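Local structure of ADP-ribose pyrophosphatase MutT (Rickettsia felis, 4KYX) at residues F51-F55 against E56-I60. The protein is a Nudix-family hydrolase with magnesium as cofactor, probably cleaving nucleoside diphosphate derivatives such as ADP-ribose or 8-oxo-dGTP. Numbering follows the deposited sequence.
Sequences FGETF and EECAI
Thr54 and Glu57 form a capping box at the start of helix 55-67. Thr54 is the N-cap. Its OG1 accepts from Glu57 N at 2.9 Å. A chi1 of 76° sets OG1 between the backbone N and the carbonyl carbon. In return, Glu57 OE1 accepts from Thr54 N at 3.0 Å, nearly straight at 172°. The donor meets OE1 from above the carboxylate plane. A water donates to the same OE1 at 2.7 Å and to Gly52 O at 2.8 Å, linking the preceding loop to the cap. Helical bonding then takes over: Cys58 N reaches Thr54 O at 3.0 Å and Ala59 N reaches Phe55 O at 3.0 Å. Phe55 N donates to a second water at 2.9 Å. That water also sits above one face of the Phe55 ring, toward its rim. Glu53 OE2 lies 3.4 Å from Cys58 CB and accepts from Glu50 N, while Glu53 OE1 forms a salt bridge with Arg61. Glu56 OE2 is hydrogen-bonded to Tyr142 OH of the second subunit. Loop and helix belong to the Nudix box of this family. The cap joins the loop after strand 45-48 to helix 55-67, whose Phe55, Cys58 and Ala59 pack on strand 14-22.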
loop_
_atom_site.group_PDB
_atom_site.type_symbol
_atom_site.label_atom_id
_atom_site.label_comp_id
_atom_site.label_asym_id
_atom_site.label_seq_id
_atom_site.Cartn_x
_atom_site.Cartn_y
_atom_site.Cartn_z
ATOM N N PHE A 51 9.498 10.891 0.402
ATOM C CA PHE A 51 9.050 11.484 -0.861
ATOM C C PHE A 51 10.040 11.152 -1.974
ATOM O O PHE A 51 11.233 11.347 -1.813
ATOM C CB PHE A 51 8.928 12.994 -0.744
ATOM C CG PHE A 51 8.566 13.680 -2.040
ATOM C CD1 PHE A 51 9.536 14.012 -2.996
ATOM C CD2 PHE A 51 7.251 14.012 -2.300
ATOM C CE1 PHE A 51 9.161 14.644 -4.181
ATOM C CE2 PHE A 51 6.891 14.648 -3.475
ATOM C CZ PHE A 51 7.854 14.946 -4.419
ATOM N N GLY A 52 9.534 10.707 -3.117
ATOM C CA GLY A 52 10.366 10.484 -4.279
ATOM C C GLY A 52 10.942 9.091 -4.440
ATOM O O GLY A 52 11.400 8.772 -5.524
ATOM N N GLU A 53 10.865 8.280 -3.407
ATOM C CA GLU A 53 11.384 6.914 -3.397
ATOM C C GLU A 53 10.461 5.863 -3.987
ATOM O O GLU A 53 9.261 5.915 -3.852
ATOM C CB GLU A 53 11.674 6.456 -1.970
ATOM C CG GLU A 53 12.717 7.180 -1.189
ATOM C CD GLU A 53 13.054 6.442 0.074
ATOM O OE1 GLU A 53 14.196 5.946 0.122
ATOM O OE2 GLU A 53 12.203 6.297 1.024
ATOM N N THR A 54 11.062 4.874 -4.603
ATOM C CA THR A 54 10.417 3.637 -4.894
ATOM C C THR A 54 10.410 2.765 -3.642
ATOM O O THR A 54 11.200 2.977 -2.709
ATOM C CB THR A 54 11.127 2.889 -6.059
ATOM O OG1 THR A 54 12.313 2.315 -5.575
ATOM C CG2 THR A 54 11.397 3.851 -7.277
ATOM N N PHE A 55 9.501 1.802 -3.625
ATOM C CA PHE A 55 9.386 0.889 -2.480
ATOM C C PHE A 55 10.695 0.150 -2.354
ATOM O O PHE A 55 11.121 -0.051 -1.244
ATOM C CB PHE A 55 8.294 -0.147 -2.628
ATOM C CG PHE A 55 6.884 0.432 -2.796
ATOM C CD1 PHE A 55 6.551 1.678 -2.287
ATOM C CD2 PHE A 55 5.920 -0.286 -3.496
ATOM C CE1 PHE A 55 5.274 2.193 -2.483
ATOM C CE2 PHE A 55 4.646 0.208 -3.669
ATOM C CZ PHE A 55 4.324 1.440 -3.166
ATOM N N GLU A 56 11.334 -0.177 -3.480
ATOM C CA GLU A 56 12.539 -0.988 -3.463
ATOM C C GLU A 56 13.723 -0.161 -2.974
ATOM O O GLU A 56 14.519 -0.681 -2.185
ATOM C CB GLU A 56 12.842 -1.600 -4.831
ATOM C CG GLU A 56 11.793 -2.629 -5.278
ATOM C CD GLU A 56 10.574 -1.966 -5.957
ATOM O OE1 GLU A 56 10.525 -0.721 -6.252
ATOM O OE2 GLU A 56 9.607 -2.721 -6.188
ATOM N N GLU A 57 13.808 1.105 -3.380
ATOM C CA GLU A 57 14.868 2.021 -2.891
ATOM C C GLU A 57 14.760 2.186 -1.362
ATOM O O GLU A 57 15.742 2.175 -0.636
ATOM C CB GLU A 57 14.762 3.409 -3.537
ATOM C CG GLU A 57 15.276 3.480 -4.938
ATOM C CD GLU A 57 14.842 4.727 -5.723
ATOM O OE1 GLU A 57 13.911 5.485 -5.303
ATOM O OE2 GLU A 57 15.467 4.927 -6.802
ATOM N N CYS A 58 13.515 2.355 -0.905
ATOM C CA CYS A 58 13.273 2.619 0.495
ATOM C C CYS A 58 13.708 1.420 1.306
ATOM O O CYS A 58 14.415 1.557 2.308
ATOM C CB CYS A 58 11.789 2.975 0.682
ATOM S SG CYS A 58 11.375 3.209 2.435
ATOM N N ALA A 59 13.318 0.236 0.850
ATOM C CA ALA A 59 13.647 -1.038 1.506
ATOM C C ALA A 59 15.163 -1.219 1.644
ATOM O O ALA A 59 15.695 -1.417 2.780
ATOM C CB ALA A 59 13.040 -2.206 0.762
ATOM N N ILE A 60 15.865 -1.074 0.527
ATOM C CA ILE A 60 17.320 -1.132 0.553
ATOM C C ILE A 60 17.977 -0.108 1.536
ATOM O O ILE A 60 18.825 -0.476 2.353
ATOM C CB ILE A 60 17.931 -1.049 -0.867
ATOM C CG1 ILE A 60 17.476 -2.249 -1.710
ATOM C CG2 ILE A 60 19.450 -1.015 -0.790
ATOM C CD1 ILE A 60 17.744 -2.080 -3.193
HETATM O O HOH W 1 13.203 7.316 -7.117
HETATM O O HOH W 2 7.818 1.430 -5.977
#